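Local coordinates for protein putative transcriptional regulator (PDB 2HXI) that probably binds DNA as a dimeric transcriptional regulator of the TetR family, at residues 34-39 with 81-86; 75-80 with 120-125; 142-147 with 152-157; 159-164 with 228-233. All blocks are in the same frame, centred on the assembly; numbering follows the deposited sequence.

Contact 1: residues 34-39 with 81-86; sequences ILDAAA and ADRILL
D36 OD1 is gripped from across the contact by R83, whose NE donates a bond of 2.9 Å to it at an N-H...O angle of 160°. The oxygen lies at the edge of the guanidinium, close to its plane, but the arginine comes to it from above the carboxylate plane, and the two flat groups stand 53° apart. R83 NH2 adds only weak bonds to D36, 3.4 Å to OD1 and 3.4 Å to OD2, and the salt bridge rests mainly on NE. Bends at chi2 and chi3 turn the chain along the helix toward L86, whose CD2 lies over one face of the guanidinium, offset toward its rim. The aliphatic part of R83 crosses L35 at about a right angle, with CG 3.4 Å from L35 CB and CD 3.8 Å from L35 CD1. The contact sets helix 31-43, the first of the TetR-type DNA-binding domain, nearly perpendicular to helix 73-88, at 86° and 9.4 Å between the local axes; helix 73-88 runs on from that domain toward the C-terminal part of the chain. Further along, A39 CB meets I84 CD1 at 4.4 Å, a looser apolar touch, and I84 also packs on S112 and F113 of helix 98-113. The buried L35 also packs on F70, A79 and V80, whereas D36 is exposed.

Contact 2: residues 75-80 with 120-125; sequences ELLRAV and AAVWGR
V122 overlaps helix 73-88 with both of its methyl groups, one against L77 and the other against R78. Its CG2 faces the base of the leucine, 3.9 Å from L77 CB and 4.2 Å from L77 CD1. CG1 sits over the backbone of the next residue, 3.7 Å from R78 N, and also meets R78 CG at 3.8 Å. The valine thus straddles two consecutive residues, a placement set by chi1 of 172°, which turns CG1 beside its own carbonyl carbon and CG2 beside its own backbone N. Both L77 and R78 cross it at about a right angle. The patch is small, 126 Å² in all, and no hydrogen bond passes between the segments. It lies where the two parts of a TetR-type regulator adjoin: helix 73-88 follows the predicted helix-turn-helix, and helix 117-126 belongs to the C-terminal, tetracycline-repressor-like part of the chain. Beyond CG the R78 chain bends at chi3 (64°), and its NE bonds to the carbonyl oxygen of G127, while NH1 makes a weak hydrogen bond of 3.2 Å, part of a salt bridge, to E75 OE1, one turn back. The polar end of R78 has one partner on its own helix and one just beyond helix 117-126, and CG does the packing. L77 is buried, resting also on F50 and Q118; one residue past V122, W123 stacks on F113 and packs on L215 of the second subunit.

Contact 3: residues 142-147 with 152-157; sequences QALRAS and DEIPAR
I154 and L144 have the most surface buried here, with R157 a distant third. The isoleucine meets the leucine near its base: I154 CG2 lies 4.1 Å and I154 CG1 4.2 Å from L144 CB. Its far methyl reaches on to the neighbouring residue, I154 CD1 coming 3.7 Å from R145 CG and crossing that side chain at about a right angle. A chi1 of -73° swings CG1 away from the isoleucine's own carbonyl carbon, and CD1 ends over the backbone of 144-145. L144, for its part, extends CD1 toward the main chain of R157, 4.4 Å from its C atom. These contacts close a short interhelical turn in the all-helical C-terminal part of this TetR-family protein, packing the end of helix 131-146 against the start of helix 154-173. Helix 219-237 borders the same cluster, L234 touching both L144 and R157. R157 turns its polar end away from helix 131-146 and grips E153 OE1 side-on, NE at 3.0 Å and NH2 at 3.1 Å, both nitrogens coming from the same face of the carboxylate; OE1 lies in the guanidinium plane. On the same segment as L144, S147 OG donates a 2.6 Å bond to L144 O. R145 forms a salt bridge with D151 in the turn, and F208 of the second subunit packs on I154.

Contact 4: residues 159-164 with 228-233; sequences HRLVIL and AAHLAH
The H230 imidazole carries H233 CD2 over one face, offset toward the rim, while two leucines of helix 154-173 come at the ring obliquely. L164 CD2 lies 3.5 Å from H230 CB and just as near the ring's CG, the two side chains sliding past each other in opposite directions. L161 CD1 lies 3.8 Å from another ring carbon, H230 CD2, and also meets L231 CD2 at 4.0 Å. A chi1 of -168° turns the H230 ring away from its own backbone N and out toward these leucines. At the edge of the H233 ring, in its plane, are the carbonyl oxygen of H230 and a water; the same water lies in the plane of the R160 guanidinium. It accepts a bond of 2.8 Å from R160 NH2 and is hydrogen-bonded to H233 NE2 at 2.9 Å. The segments run antiparallel, at 175° with local axes 11.4 Å apart. They belong to the two long helices of the TetR C-terminal part that also face the second subunit: L164 packs on L164 of that subunit, A229 on its H233, and R160 NH1 makes a salt bridge to its E225. Leucines and a buried imidazole meet without a direct hydrogen bond, and the polar link runs through water. With R160 close by, a positive charge on H230 or H233 would probably be disfavoured, unless E225 of the second subunit offsets it.

How the contacts relate
From the N terminus, 34-39 pairs with 81-86 to close contact 1, a loop that takes in the predicted helix-turn-helix. Contact 2 opens inside that loop, at 75-80, and closes beyond it, at 120-125, so the two cross; they share helix 73-88 and touch through A38 on V80 and L85 on W123. Contact 1 braces the first helix on helix 73-88, and contact 2 ties that helix to the C-terminal part. Contact 3 closes a short turn, and contact 4 follows with a long loop that ends on helix 219-237. These last two share helix 154-173, with centres about 12 Å apart, and meet at R157 and H233. Contacts 2, 3 and 4 reach the second subunit.

Contact 1: residues 34-39 with 81-86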
# COMPACT_ATOMS: atom_id res chain seq x y z
N ILE B 34 7.47 1.03 -28.04
CA ILE B 34 7.60 -0.23 -27.35
C ILE B 34 6.82 -0.18 -26.00
O ILE B 34 6.03 -1.09 -25.70
CB ILE B 34 9.10 -0.58 -27.12
CG1 ILE B 34 9.81 -0.75 -28.51
CG2 ILE B 34 9.24 -1.82 -26.28
CD1 ILE B 34 11.39 -0.82 -28.38
N LEU B 35 7.05 0.89 -25.23
CA LEU B 35 6.43 1.02 -23.90
C LEU B 35 4.89 1.09 -24.00
O LEU B 35 4.19 0.48 -23.17
CB LEU B 35 6.97 2.30 -23.25
CG LEU B 35 8.45 2.17 -22.95
CD1 LEU B 35 8.95 3.56 -22.52
CD2 LEU B 35 8.76 1.17 -21.96
N ASP B 36 4.40 1.83 -24.98
CA ASP B 36 2.98 1.93 -25.24
C ASP B 36 2.35 0.61 -25.72
O ASP B 36 1.21 0.26 -25.36
CB ASP B 36 2.69 3.05 -26.24
CG ASP B 36 2.70 4.46 -25.60
OD1 ASP B 36 2.82 4.61 -24.35
OD2 ASP B 36 2.62 5.42 -26.39
N ALA B 37 3.09 -0.15 -26.53
CA ALA B 37 2.58 -1.48 -26.90
C ALA B 37 2.49 -2.36 -25.67
O ALA B 37 1.53 -3.13 -25.46
CB ALA B 37 3.50 -2.13 -27.96
N ALA B 38 3.52 -2.27 -24.81
CA ALA B 38 3.54 -3.07 -23.61
C ALA B 38 2.39 -2.72 -22.66
O ALA B 38 1.81 -3.61 -22.06
CB ALA B 38 4.84 -2.90 -22.86
N ALA B 39 2.11 -1.43 -22.54
CA ALA B 39 1.00 -0.96 -21.66
C ALA B 39 -0.33 -1.64 -22.08
O ALA B 39 -1.11 -2.10 -21.26
CB ALA B 39 0.85 0.52 -21.72
N ALA B 81 5.47 1.63 -16.45
CA ALA B 81 4.70 2.32 -15.37
C ALA B 81 4.79 3.84 -15.60
O ALA B 81 3.78 4.56 -15.48
CB ALA B 81 5.19 1.93 -14.05
N ASP B 82 5.94 4.33 -16.07
CA ASP B 82 6.06 5.75 -16.42
C ASP B 82 5.05 6.18 -17.46
O ASP B 82 4.49 7.28 -17.38
CB ASP B 82 7.48 6.17 -16.86
CG ASP B 82 7.63 7.71 -16.90
OD1 ASP B 82 7.91 8.29 -15.81
OD2 ASP B 82 7.38 8.35 -17.98
N ARG B 83 4.78 5.32 -18.46
CA ARG B 83 3.80 5.66 -19.46
C ARG B 83 2.42 5.84 -18.86
O ARG B 83 1.60 6.60 -19.42
CB ARG B 83 3.73 4.60 -20.59
CG ARG B 83 5.04 4.16 -21.14
CD ARG B 83 5.73 5.40 -21.79
NE ARG B 83 4.97 5.96 -22.94
CZ ARG B 83 5.34 7.05 -23.61
NH1 ARG B 83 6.44 7.74 -23.21
NH2 ARG B 83 4.63 7.47 -24.66
N ILE B 84 2.12 5.07 -17.81
CA ILE B 84 0.84 5.20 -17.10
C ILE B 84 0.74 6.54 -16.38
O ILE B 84 -0.31 7.18 -16.42
CB ILE B 84 0.60 4.04 -16.06
CG1 ILE B 84 0.69 2.64 -16.74
CG2 ILE B 84 -0.74 4.17 -15.36
CD1 ILE B 84 -0.19 2.44 -17.95
N LEU B 85 1.82 6.96 -15.73
CA LEU B 85 1.82 8.33 -15.20
C LEU B 85 1.56 9.35 -16.32
O LEU B 85 0.84 10.31 -16.13
CB LEU B 85 3.16 8.63 -14.54
CG LEU B 85 3.60 7.74 -13.38
CD1 LEU B 85 5.00 8.16 -12.85
CD2 LEU B 85 2.56 7.87 -12.32
N LEU B 86 2.20 9.15 -17.49
CA LEU B 86 2.08 10.12 -18.55
C LEU B 86 0.64 10.25 -18.98
O LEU B 86 0.10 11.38 -19.10
CB LEU B 86 3.01 9.72 -19.71
CG LEU B 86 3.00 10.68 -20.91
CD1 LEU B 86 3.50 12.05 -20.54
CD2 LEU B 86 3.86 10.09 -22.03

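Contact 2: residues 75-80 with 120-125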
# COMPACT_ATOMS: atom_id res chain seq x y z
N GLU B 75 13.41 -2.96 -15.33
CA GLU B 75 13.62 -1.62 -15.91
C GLU B 75 12.59 -1.36 -17.01
O GLU B 75 12.13 -0.23 -17.21
CB GLU B 75 15.03 -1.43 -16.46
CG GLU B 75 16.09 -1.04 -15.42
CD GLU B 75 15.58 -0.07 -14.35
OE1 GLU B 75 15.39 1.15 -14.63
OE2 GLU B 75 15.37 -0.53 -13.21
N LEU B 76 12.26 -2.43 -17.74
CA LEU B 76 11.21 -2.37 -18.77
C LEU B 76 9.87 -2.05 -18.09
O LEU B 76 9.23 -1.12 -18.49
CB LEU B 76 11.14 -3.72 -19.51
CG LEU B 76 10.13 -3.91 -20.65
CD1 LEU B 76 10.28 -5.29 -21.30
CD2 LEU B 76 8.76 -3.82 -20.17
N LEU B 77 9.48 -2.81 -17.08
CA LEU B 77 8.22 -2.57 -16.33
C LEU B 77 8.16 -1.20 -15.67
O LEU B 77 7.12 -0.58 -15.69
CB LEU B 77 7.92 -3.67 -15.32
CG LEU B 77 7.54 -5.03 -15.94
CD1 LEU B 77 7.18 -6.07 -14.90
CD2 LEU B 77 6.41 -4.89 -17.01
N ARG B 78 9.24 -0.72 -15.08
CA ARG B 78 9.26 0.65 -14.55
C ARG B 78 9.00 1.64 -15.65
O ARG B 78 8.28 2.62 -15.46
CB ARG B 78 10.63 1.01 -13.95
CG ARG B 78 11.03 0.27 -12.70
CD ARG B 78 12.30 0.93 -12.18
NE ARG B 78 12.11 2.33 -11.76
CZ ARG B 78 13.07 3.26 -11.82
NH1 ARG B 78 14.27 2.96 -12.30
NH2 ARG B 78 12.86 4.50 -11.39
N ALA B 79 9.59 1.39 -16.83
CA ALA B 79 9.50 2.31 -17.92
C ALA B 79 8.07 2.31 -18.45
O ALA B 79 7.54 3.33 -18.80
CB ALA B 79 10.50 1.93 -19.02
N VAL B 80 7.45 1.13 -18.45
CA VAL B 80 6.04 1.09 -18.81
C VAL B 80 5.16 1.82 -17.73
O VAL B 80 4.22 2.52 -18.05
CB VAL B 80 5.56 -0.37 -18.91
CG1 VAL B 80 4.13 -0.35 -19.41
CG2 VAL B 80 6.45 -1.15 -19.95
N ALA B 120 1.00 -1.05 -11.18
CA ALA B 120 0.74 -0.28 -9.94
C ALA B 120 1.75 -0.71 -8.89
O ALA B 120 2.30 0.13 -8.18
CB ALA B 120 -0.65 -0.50 -9.45
N ALA B 121 1.98 -2.02 -8.82
CA ALA B 121 2.95 -2.63 -7.89
C ALA B 121 4.40 -2.18 -8.16
O ALA B 121 5.19 -1.89 -7.24
CB ALA B 121 2.83 -4.15 -7.98
N VAL B 122 4.78 -2.18 -9.43
CA VAL B 122 6.10 -1.81 -9.83
C VAL B 122 6.31 -0.36 -9.47
O VAL B 122 7.37 0.01 -8.92
CB VAL B 122 6.37 -2.02 -11.35
CG1 VAL B 122 7.77 -1.41 -11.74
CG2 VAL B 122 6.33 -3.52 -11.73
N TRP B 123 5.33 0.49 -9.78
CA TRP B 123 5.51 1.93 -9.53
C TRP B 123 5.59 2.20 -8.03
O TRP B 123 6.43 2.99 -7.56
CB TRP B 123 4.37 2.75 -10.14
CG TRP B 123 4.37 4.22 -9.75
CD1 TRP B 123 5.36 5.15 -10.00
CD2 TRP B 123 3.35 4.91 -9.03
NE1 TRP B 123 5.01 6.36 -9.45
CE2 TRP B 123 3.78 6.25 -8.86
CE3 TRP B 123 2.10 4.52 -8.51
CZ2 TRP B 123 3.01 7.20 -8.22
CZ3 TRP B 123 1.32 5.48 -7.87
CH2 TRP B 123 1.78 6.80 -7.73
N GLY B 124 4.72 1.54 -7.28
CA GLY B 124 4.65 1.71 -5.84
C GLY B 124 5.96 1.30 -5.19
O GLY B 124 6.28 1.76 -4.10
N ARG B 125 6.73 0.45 -5.87
CA ARG B 125 8.01 -0.03 -5.34
C ARG B 125 9.21 0.78 -5.80
O ARG B 125 10.06 1.15 -4.98
CB ARG B 125 8.21 -1.51 -5.67
CG ARG B 125 9.45 -2.13 -5.07
CD ARG B 125 9.66 -3.55 -5.59
NE ARG B 125 8.51 -4.43 -5.28
CZ ARG B 125 8.57 -5.76 -5.25
NH1 ARG B 125 9.71 -6.41 -5.47
NH2 ARG B 125 7.47 -6.46 -4.96

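Contact 3: residues 142-147 with 152-157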
# COMPACT_ATOMS: atom_id res chain seq x y z
N GLN B 142 4.40 22.17 -7.58
CA GLN B 142 3.84 23.51 -7.77
C GLN B 142 2.68 23.70 -6.78
O GLN B 142 2.54 24.74 -6.15
CB GLN B 142 3.36 23.70 -9.23
CG GLN B 142 4.50 23.85 -10.22
CD GLN B 142 5.22 25.22 -10.10
OE1 GLN B 142 4.86 26.07 -9.27
NE2 GLN B 142 6.21 25.43 -10.95
N ALA B 143 1.84 22.67 -6.67
CA ALA B 143 0.73 22.71 -5.66
C ALA B 143 1.22 22.91 -4.22
O ALA B 143 0.67 23.75 -3.50
CB ALA B 143 -0.18 21.47 -5.80
N LEU B 144 2.25 22.18 -3.84
CA LEU B 144 2.85 22.31 -2.50
C LEU B 144 3.43 23.75 -2.31
O LEU B 144 3.27 24.38 -1.25
CB LEU B 144 3.93 21.27 -2.28
CG LEU B 144 3.30 19.83 -2.07
CD1 LEU B 144 4.39 18.72 -2.11
CD2 LEU B 144 2.41 19.74 -0.72
N ARG B 145 4.07 24.31 -3.36
CA ARG B 145 4.51 25.70 -3.24
C ARG B 145 3.35 26.63 -3.07
O ARG B 145 3.42 27.57 -2.30
CB ARG B 145 5.35 26.16 -4.46
CG ARG B 145 6.77 25.60 -4.34
CD ARG B 145 7.67 26.14 -5.48
NE ARG B 145 9.08 26.27 -5.03
CZ ARG B 145 10.10 26.57 -5.85
NH1 ARG B 145 9.89 26.74 -7.12
NH2 ARG B 145 11.32 26.67 -5.37
N ALA B 146 2.29 26.36 -3.84
CA ALA B 146 1.08 27.20 -3.79
C ALA B 146 0.43 27.28 -2.42
O ALA B 146 -0.15 28.33 -2.07
CB ALA B 146 0.07 26.76 -4.78
N SER B 147 0.59 26.22 -1.64
CA SER B 147 0.05 26.13 -0.27
C SER B 147 0.72 27.14 0.66
O SER B 147 0.20 27.42 1.74
CB SER B 147 0.25 24.70 0.28
OG SER B 147 1.59 24.47 0.74
N ASP B 152 12.08 24.63 1.92
CA ASP B 152 12.99 23.71 2.56
C ASP B 152 12.26 22.42 2.92
O ASP B 152 12.89 21.37 2.89
CB ASP B 152 13.59 24.29 3.82
CG ASP B 152 12.58 25.10 4.64
OD1 ASP B 152 12.31 26.30 4.27
OD2 ASP B 152 12.07 24.55 5.65
N GLU B 153 10.95 22.51 3.24
CA GLU B 153 10.17 21.35 3.73
C GLU B 153 9.52 20.55 2.59
O GLU B 153 9.14 19.38 2.78
CB GLU B 153 9.08 21.81 4.65
CG GLU B 153 9.54 22.26 6.01
CD GLU B 153 8.32 22.64 6.85
OE1 GLU B 153 7.15 22.32 6.46
OE2 GLU B 153 8.54 23.28 7.89
N ILE B 154 9.42 21.17 1.42
CA ILE B 154 8.67 20.58 0.31
C ILE B 154 9.11 19.18 -0.12
O ILE B 154 8.25 18.26 -0.31
CB ILE B 154 8.45 21.58 -0.81
CG1 ILE B 154 7.38 22.57 -0.31
CG2 ILE B 154 8.04 20.85 -2.12
CD1 ILE B 154 7.16 23.76 -1.19
N PRO B 155 10.41 18.93 -0.27
CA PRO B 155 10.80 17.54 -0.68
C PRO B 155 10.31 16.48 0.32
O PRO B 155 9.82 15.39 -0.10
CB PRO B 155 12.35 17.61 -0.73
CG PRO B 155 12.61 19.08 -1.12
CD PRO B 155 11.58 19.84 -0.22
N ALA B 156 10.41 16.76 1.63
CA ALA B 156 9.95 15.77 2.61
C ALA B 156 8.42 15.61 2.54
O ALA B 156 7.91 14.51 2.59
CB ALA B 156 10.37 16.16 4.00
N ARG B 157 7.72 16.72 2.39
CA ARG B 157 6.23 16.73 2.28
C ARG B 157 5.77 15.95 1.02
O ARG B 157 4.87 15.11 1.06
CB ARG B 157 5.74 18.19 2.28
CG ARG B 157 6.23 19.02 3.51
CD ARG B 157 5.20 19.06 4.53
NE ARG B 157 5.46 19.94 5.67
CZ ARG B 157 4.87 19.75 6.85
NH1 ARG B 157 4.00 18.77 6.96
NH2 ARG B 157 5.11 20.55 7.89

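Contact 4: residues 159-164 with 228-233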
# COMPACT_ATOMS: atom_id res chain seq x y z
N HIS B 159 7.57 13.62 -0.50
CA HIS B 159 7.91 12.21 -0.31
C HIS B 159 6.76 11.45 0.44
O HIS B 159 6.33 10.39 0.01
CB HIS B 159 9.16 12.14 0.53
CG HIS B 159 9.75 10.78 0.60
ND1 HIS B 159 10.01 10.01 -0.52
CD2 HIS B 159 10.10 10.01 1.66
CE1 HIS B 159 10.50 8.84 -0.16
NE2 HIS B 159 10.56 8.81 1.16
N ARG B 160 6.30 12.01 1.55
CA ARG B 160 5.22 11.40 2.33
C ARG B 160 3.89 11.33 1.56
O ARG B 160 3.13 10.32 1.64
CB ARG B 160 5.06 12.16 3.64
CG ARG B 160 6.21 11.78 4.61
CD ARG B 160 5.83 12.21 6.03
NE ARG B 160 5.79 13.65 6.16
CZ ARG B 160 6.81 14.43 6.53
NH1 ARG B 160 8.00 13.92 6.86
NH2 ARG B 160 6.63 15.74 6.56
N LEU B 161 3.62 12.39 0.81
CA LEU B 161 2.36 12.46 0.09
C LEU B 161 2.34 11.37 -0.98
O LEU B 161 1.35 10.68 -1.16
CB LEU B 161 2.25 13.86 -0.52
CG LEU B 161 0.98 13.98 -1.38
CD1 LEU B 161 -0.36 13.62 -0.71
CD2 LEU B 161 0.87 15.39 -2.02
N VAL B 162 3.40 11.24 -1.73
CA VAL B 162 3.46 10.22 -2.81
C VAL B 162 3.60 8.82 -2.27
O VAL B 162 3.01 7.93 -2.82
CB VAL B 162 4.56 10.55 -3.85
CG1 VAL B 162 4.74 9.43 -4.89
CG2 VAL B 162 4.16 11.89 -4.53
N ILE B 163 4.36 8.63 -1.20
CA ILE B 163 4.30 7.33 -0.49
C ILE B 163 2.84 6.98 -0.12
O ILE B 163 2.39 5.87 -0.31
CB ILE B 163 5.13 7.35 0.76
CG1 ILE B 163 6.63 7.19 0.37
CG2 ILE B 163 4.72 6.17 1.68
CD1 ILE B 163 7.65 7.46 1.46
N LEU B 164 2.11 7.93 0.45
CA LEU B 164 0.70 7.64 0.81
C LEU B 164 -0.12 7.21 -0.42
O LEU B 164 -0.76 6.14 -0.41
CB LEU B 164 0.09 8.86 1.47
CG LEU B 164 -1.36 8.77 1.87
CD1 LEU B 164 -1.77 7.57 2.75
CD2 LEU B 164 -1.87 10.03 2.50
N ALA B 228 -7.94 13.10 1.96
CA ALA B 228 -8.42 14.42 2.44
C ALA B 228 -7.86 14.68 3.84
O ALA B 228 -7.45 15.81 4.15
CB ALA B 228 -9.92 14.38 2.51
N ALA B 229 -7.77 13.62 4.65
CA ALA B 229 -7.23 13.75 6.02
C ALA B 229 -5.77 14.25 5.89
O ALA B 229 -5.27 15.11 6.64
CB ALA B 229 -7.21 12.39 6.70
N HIS B 230 -5.05 13.65 4.95
CA HIS B 230 -3.64 13.99 4.82
C HIS B 230 -3.47 15.46 4.35
O HIS B 230 -2.64 16.21 4.86
CB HIS B 230 -2.94 13.06 3.84
CG HIS B 230 -1.44 13.20 3.88
ND1 HIS B 230 -0.69 12.63 4.88
CD2 HIS B 230 -0.57 13.91 3.10
CE1 HIS B 230 0.60 12.92 4.67
NE2 HIS B 230 0.68 13.74 3.63
N LEU B 231 -4.27 15.88 3.38
CA LEU B 231 -4.19 17.25 2.86
C LEU B 231 -4.64 18.26 3.95
O LEU B 231 -4.13 19.36 3.99
CB LEU B 231 -4.95 17.42 1.53
CG LEU B 231 -4.56 16.44 0.38
CD1 LEU B 231 -5.31 16.88 -0.89
CD2 LEU B 231 -3.05 16.50 0.17
N ALA B 232 -5.53 17.85 4.87
CA ALA B 232 -5.94 18.73 5.98
C ALA B 232 -4.74 18.91 6.89
O ALA B 232 -4.55 20.02 7.42
CB ALA B 232 -7.10 18.08 6.78
N HIS B 233 -3.94 17.87 7.06
CA HIS B 233 -2.69 17.96 7.87
C HIS B 233 -1.70 18.97 7.23
O HIS B 233 -1.09 19.83 7.91
CB HIS B 233 -2.06 16.55 8.08
CG HIS B 233 -0.54 16.49 8.00
ND1 HIS B 233 0.29 16.67 9.09
CD2 HIS B 233 0.27 16.15 6.96
CE1 HIS B 233 1.55 16.49 8.70
NE2 HIS B 233 1.56 16.20 7.41
O HOH W 1 3.94 15.81 5.82